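Inositol-1,4,5-trisphosphate 5-phosphatase 1 (Schizosaccharomyces pombe, PDB 1I9Z) removes the 5-phosphate from soluble and lipid inositol phosphates, including phosphatidylinositol 4,5-bisphosphate, through the catalytic domain described here. Local coordinates at residues 247-261 / 277-289. Numbering follows the deposited sequence.
Sequences FPFFSELPITFPPTY and RVPAWTDRILYRG. With 2IP (D-myo-inositol-1,4-bisphosphate), chain C.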
# COMPACT_ATOMS: atom_id res chain seq x y z
N PHE A 247 -10.31 -8.52 -2.28
CA PHE A 247 -9.96 -7.49 -1.30
C PHE A 247 -11.04 -7.20 -0.24
O PHE A 247 -11.41 -6.06 -0.00
CB PHE A 247 -9.61 -6.13 -1.98
CG PHE A 247 -8.51 -6.26 -3.04
CD1 PHE A 247 -8.82 -6.42 -4.36
CD2 PHE A 247 -7.16 -6.24 -2.65
CE1 PHE A 247 -7.84 -6.56 -5.34
CE2 PHE A 247 -6.17 -6.38 -3.64
CZ PHE A 247 -6.51 -6.53 -4.97
N PRO A 248 -11.54 -8.25 0.43
CA PRO A 248 -12.55 -8.00 1.46
C PRO A 248 -11.94 -7.16 2.60
O PRO A 248 -10.75 -7.27 2.98
CB PRO A 248 -12.96 -9.43 1.94
CG PRO A 248 -11.70 -10.29 1.65
CD PRO A 248 -11.21 -9.69 0.27
N PHE A 249 -12.76 -6.31 3.15
CA PHE A 249 -12.37 -5.41 4.21
C PHE A 249 -11.37 -4.34 3.78
O PHE A 249 -10.87 -3.62 4.63
CB PHE A 249 -11.87 -6.17 5.45
CG PHE A 249 -12.88 -7.17 5.99
CD1 PHE A 249 -12.71 -8.53 5.79
CD2 PHE A 249 -14.03 -6.72 6.65
CE1 PHE A 249 -13.67 -9.44 6.22
CE2 PHE A 249 -15.01 -7.64 7.09
CZ PHE A 249 -14.82 -8.99 6.87
N PHE A 250 -11.05 -4.25 2.48
CA PHE A 250 -10.22 -3.16 2.01
C PHE A 250 -11.11 -2.01 1.52
O PHE A 250 -12.20 -2.23 0.98
CB PHE A 250 -9.35 -3.54 0.79
CG PHE A 250 -8.12 -4.31 1.16
CD1 PHE A 250 -8.21 -5.69 1.42
CD2 PHE A 250 -6.88 -3.62 1.31
CE1 PHE A 250 -7.07 -6.41 1.82
CE2 PHE A 250 -5.71 -4.32 1.69
CZ PHE A 250 -5.80 -5.70 1.95
N SER A 251 -10.62 -0.79 1.69
CA SER A 251 -11.35 0.37 1.23
C SER A 251 -10.54 1.11 0.20
O SER A 251 -9.32 0.93 0.13
CB SER A 251 -11.64 1.33 2.41
OG SER A 251 -12.51 0.68 3.36
N GLU A 252 -11.25 1.88 -0.64
CA GLU A 252 -10.60 2.74 -1.62
C GLU A 252 -11.25 4.09 -1.47
O GLU A 252 -12.49 4.14 -1.25
CB GLU A 252 -10.83 2.22 -3.05
CG GLU A 252 -10.05 3.03 -4.09
CD GLU A 252 -10.27 2.54 -5.50
OE1 GLU A 252 -11.40 2.10 -5.84
OE2 GLU A 252 -9.32 2.64 -6.31
N LEU A 253 -10.46 5.16 -1.50
CA LEU A 253 -11.05 6.49 -1.47
C LEU A 253 -11.74 6.65 -2.81
O LEU A 253 -11.43 5.97 -3.78
CB LEU A 253 -9.97 7.58 -1.37
CG LEU A 253 -9.90 8.38 -0.07
CD1 LEU A 253 -10.37 7.57 1.05
CD2 LEU A 253 -8.54 9.05 0.11
N PRO A 254 -12.73 7.57 -2.87
CA PRO A 254 -13.46 7.85 -4.11
C PRO A 254 -12.41 8.34 -5.13
O PRO A 254 -11.49 9.10 -4.77
CB PRO A 254 -14.37 9.04 -3.74
CG PRO A 254 -14.69 8.79 -2.27
CD PRO A 254 -13.31 8.30 -1.71
N ILE A 255 -12.56 7.91 -6.39
CA ILE A 255 -11.64 8.30 -7.46
C ILE A 255 -12.16 9.56 -8.12
O ILE A 255 -13.32 9.58 -8.62
CB ILE A 255 -11.51 7.16 -8.50
CG1 ILE A 255 -10.79 5.97 -7.82
CG2 ILE A 255 -10.80 7.63 -9.78
CD1 ILE A 255 -10.86 4.73 -8.68
N THR A 256 -11.35 10.61 -8.07
CA THR A 256 -11.69 11.88 -8.69
C THR A 256 -10.76 12.21 -9.85
O THR A 256 -10.84 13.32 -10.42
CB THR A 256 -11.68 13.02 -7.67
OG1 THR A 256 -10.34 13.18 -7.14
CG2 THR A 256 -12.66 12.70 -6.49
N PHE A 257 -9.88 11.27 -10.19
CA PHE A 257 -8.95 11.47 -11.30
C PHE A 257 -9.33 10.62 -12.48
O PHE A 257 -9.95 9.57 -12.32
CB PHE A 257 -7.49 11.17 -10.84
CG PHE A 257 -7.33 9.85 -10.18
CD1 PHE A 257 -6.97 8.71 -10.93
CD2 PHE A 257 -7.51 9.73 -8.80
CE1 PHE A 257 -6.77 7.44 -10.26
CE2 PHE A 257 -7.34 8.49 -8.13
CZ PHE A 257 -6.96 7.35 -8.86
N PRO A 258 -8.94 11.02 -13.71
CA PRO A 258 -9.28 10.25 -14.90
C PRO A 258 -8.52 8.92 -14.99
O PRO A 258 -7.49 8.76 -14.29
CB PRO A 258 -8.87 11.17 -16.05
CG PRO A 258 -8.55 12.56 -15.40
CD PRO A 258 -8.17 12.25 -14.02
N PRO A 259 -9.02 7.96 -15.77
CA PRO A 259 -8.43 6.63 -16.02
C PRO A 259 -6.94 6.89 -16.35
O PRO A 259 -6.60 7.83 -17.14
CB PRO A 259 -9.18 6.17 -17.27
CG PRO A 259 -10.64 6.62 -16.90
CD PRO A 259 -10.38 8.05 -16.35
N THR A 260 -6.07 6.14 -15.66
CA THR A 260 -4.65 6.33 -15.76
C THR A 260 -4.01 5.54 -16.87
O THR A 260 -2.79 5.60 -17.04
CB THR A 260 -3.98 5.89 -14.46
OG1 THR A 260 -4.42 4.52 -14.14
CG2 THR A 260 -4.41 6.83 -13.30
N TYR A 261 -4.83 4.79 -17.60
CA TYR A 261 -4.40 3.93 -18.62
C TYR A 261 -5.36 4.04 -19.77
O TYR A 261 -6.59 4.21 -19.62
CB TYR A 261 -4.38 2.46 -18.15
CG TYR A 261 -4.13 1.43 -19.23
CD1 TYR A 261 -2.82 1.11 -19.61
CD2 TYR A 261 -5.20 0.70 -19.81
CE1 TYR A 261 -2.56 0.05 -20.53
CE2 TYR A 261 -4.94 -0.34 -20.75
CZ TYR A 261 -3.62 -0.65 -21.08
OH TYR A 261 -3.33 -1.68 -21.98
N ARG A 277 -6.93 0.49 -27.05
CA ARG A 277 -7.21 -0.01 -25.72
C ARG A 277 -8.18 0.91 -25.02
O ARG A 277 -8.00 2.15 -24.98
CB ARG A 277 -5.93 -0.10 -24.92
CG ARG A 277 -4.88 -1.01 -25.52
CD ARG A 277 -5.38 -2.43 -25.78
NE ARG A 277 -4.23 -3.23 -26.19
CZ ARG A 277 -4.28 -4.42 -26.79
NH1 ARG A 277 -5.45 -4.99 -27.07
NH2 ARG A 277 -3.14 -5.04 -27.10
N VAL A 278 -9.23 0.30 -24.43
CA VAL A 278 -10.22 1.11 -23.74
C VAL A 278 -9.57 1.68 -22.47
O VAL A 278 -8.86 0.96 -21.71
CB VAL A 278 -11.45 0.24 -23.33
CG1 VAL A 278 -12.55 1.15 -22.59
CG2 VAL A 278 -12.08 -0.47 -24.57
N PRO A 279 -9.78 2.99 -22.19
CA PRO A 279 -9.20 3.56 -20.96
C PRO A 279 -9.70 2.82 -19.72
O PRO A 279 -10.82 2.26 -19.74
CB PRO A 279 -9.67 5.02 -20.92
CG PRO A 279 -9.80 5.35 -22.45
CD PRO A 279 -10.37 4.02 -23.08
N ALA A 280 -8.88 2.85 -18.66
CA ALA A 280 -9.26 2.18 -17.42
C ALA A 280 -8.51 2.70 -16.21
O ALA A 280 -7.46 3.29 -16.36
CB ALA A 280 -8.98 0.64 -17.58
N TRP A 281 -9.08 2.51 -15.02
CA TRP A 281 -8.41 2.81 -13.78
C TRP A 281 -7.65 1.49 -13.40
O TRP A 281 -8.04 0.75 -12.46
CB TRP A 281 -9.41 3.17 -12.65
CG TRP A 281 -9.92 4.57 -12.84
CD1 TRP A 281 -9.23 5.77 -12.65
CD2 TRP A 281 -11.26 4.93 -13.14
NE1 TRP A 281 -10.11 6.85 -12.80
CE2 TRP A 281 -11.35 6.35 -13.09
CE3 TRP A 281 -12.43 4.18 -13.44
CZ2 TRP A 281 -12.57 7.04 -13.31
CZ3 TRP A 281 -13.64 4.89 -13.66
CH2 TRP A 281 -13.68 6.27 -13.59
N THR A 282 -6.56 1.23 -14.13
CA THR A 282 -5.76 0.01 -13.87
C THR A 282 -4.96 0.12 -12.58
O THR A 282 -4.69 -0.88 -11.93
CB THR A 282 -4.72 -0.25 -15.00
OG1 THR A 282 -4.05 0.97 -15.36
CG2 THR A 282 -5.39 -0.77 -16.21
N ASP A 283 -4.58 1.36 -12.21
CA ASP A 283 -3.67 1.62 -11.04
C ASP A 283 -4.45 2.03 -9.81
O ASP A 283 -5.16 3.01 -9.86
CB ASP A 283 -2.69 2.73 -11.48
CG ASP A 283 -2.01 2.32 -12.78
OD1 ASP A 283 -1.11 1.44 -12.71
OD2 ASP A 283 -2.45 2.75 -13.90
N ARG A 284 -4.29 1.27 -8.74
CA ARG A 284 -5.16 1.50 -7.54
C ARG A 284 -4.41 1.35 -6.26
O ARG A 284 -3.36 0.65 -6.20
CB ARG A 284 -6.31 0.47 -7.59
CG ARG A 284 -6.99 0.37 -8.99
CD ARG A 284 -7.92 1.55 -9.27
NE ARG A 284 -9.27 1.45 -8.68
CZ ARG A 284 -10.31 0.90 -9.34
NH1 ARG A 284 -11.50 0.86 -8.74
NH2 ARG A 284 -10.19 0.40 -10.58
N ILE A 285 -4.90 2.01 -5.22
CA ILE A 285 -4.30 1.86 -3.88
C ILE A 285 -5.47 1.59 -2.95
O ILE A 285 -6.40 2.38 -2.92
CB ILE A 285 -3.54 3.12 -3.46
CG1 ILE A 285 -2.36 3.33 -4.42
CG2 ILE A 285 -2.97 3.03 -2.03
CD1 ILE A 285 -1.79 4.85 -4.30
N LEU A 286 -5.42 0.46 -2.24
CA LEU A 286 -6.47 0.02 -1.30
C LEU A 286 -5.86 -0.17 0.09
O LEU A 286 -4.66 -0.51 0.18
CB LEU A 286 -7.03 -1.34 -1.73
CG LEU A 286 -7.49 -1.39 -3.20
CD1 LEU A 286 -7.92 -2.86 -3.45
CD2 LEU A 286 -8.63 -0.38 -3.51
N TYR A 287 -6.64 0.02 1.18
CA TYR A 287 -6.03 -0.14 2.50
C TYR A 287 -6.99 -0.88 3.40
O TYR A 287 -8.24 -0.88 3.19
CB TYR A 287 -5.67 1.22 3.13
CG TYR A 287 -6.89 2.09 3.50
CD1 TYR A 287 -7.46 2.03 4.78
CD2 TYR A 287 -7.46 2.93 2.57
CE1 TYR A 287 -8.59 2.81 5.10
CE2 TYR A 287 -8.59 3.71 2.87
CZ TYR A 287 -9.14 3.62 4.16
OH TYR A 287 -10.27 4.36 4.46
N ARG A 288 -6.40 -1.53 4.39
CA ARG A 288 -7.21 -2.31 5.29
C ARG A 288 -6.70 -1.97 6.69
O ARG A 288 -5.48 -1.89 6.92
CB ARG A 288 -7.07 -3.78 4.99
CG ARG A 288 -7.98 -4.58 5.88
CD ARG A 288 -7.55 -5.97 6.16
NE ARG A 288 -8.25 -6.94 5.34
CZ ARG A 288 -8.63 -8.16 5.74
NH1 ARG A 288 -8.40 -8.61 6.98
NH2 ARG A 288 -9.21 -8.96 4.85
N GLY A 289 -7.63 -1.73 7.61
CA GLY A 289 -7.23 -1.35 8.95
C GLY A 289 -7.52 0.13 9.15
O GLY A 289 -7.87 0.85 8.17
C1 2IP C . -5.12 -7.22 -23.92
C2 2IP C . -3.61 -7.54 -24.04
C3 2IP C . -2.75 -6.26 -24.32
C4 2IP C . -2.99 -5.12 -23.29
C5 2IP C . -4.49 -4.77 -23.34
C6 2IP C . -5.40 -5.98 -22.98
O1 2IP C . -6.20 -7.70 -24.68
O2 2IP C . -3.09 -8.11 -22.86
O3 2IP C . -1.39 -6.56 -24.28
O4 2IP C . -2.17 -3.96 -23.66
O5 2IP C . -4.79 -3.71 -22.42
O6 2IP C . -6.70 -5.43 -23.12
P4 2IP C . -0.98 -3.41 -22.80
O41 2IP C . -1.55 -3.19 -21.35
O42 2IP C . -0.51 -2.14 -23.36
O43 2IP C . 0.06 -4.53 -22.91
P1 2IP C . -7.31 -8.67 -24.39
O11 2IP C . -7.24 -9.62 -25.59
O12 2IP C . -7.30 -9.47 -23.11
O13 2IP C . -8.59 -7.84 -24.57
O HOH W 1 -10.36 -1.89 7.07
O HOH W 2 -7.55 4.76 -2.20
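E252 and R284 join the loop 247-261 to the strand 283-288 through a two-pronged salt bridge. On R284, CB and CD pass E252 OE2 (CD at 3.5 Å), and bends at chi2 (-76°) and chi3 (-82°) fold the chain back to present its guanidinium edge. R284 NE meets E252 OE2 at 2.7 Å and R284 NH1 meets E252 OE1 at 3.2 Å, both on syn lone pairs, with carboxylate and guanidinium planes only 8° apart. NH2 bonds in plane to W281 O, NH1 also pairs with D235, and I255 CD1 lies over one face. Arginine suits this place because its flat cation serves three acceptor groups at once; a leucine in its place would probably leave the W281 carbonyl, D235 and the E252 carboxylate, still bonded to Y296, without their cationic partner.

Next to it, the broad W281 indole offers one face to I255 CG2 and the other to P259, while its NE1 donates to F257 O (2.8 Å). T260 suits its place by donating from OG1 to D283 OD2 (2.7 Å), which also bonds T282 and H306. Beyond, T260 and Y261 opposite A280 form a classic beta bulge, and Y261 and R277 line the inositol bisphosphate pocket.

Strand 283-288 edges one sheet of the DNase I-like fold: 201-205 lies along one side, while on the other the loop adds a single antiparallel bridge, S251 with Y287.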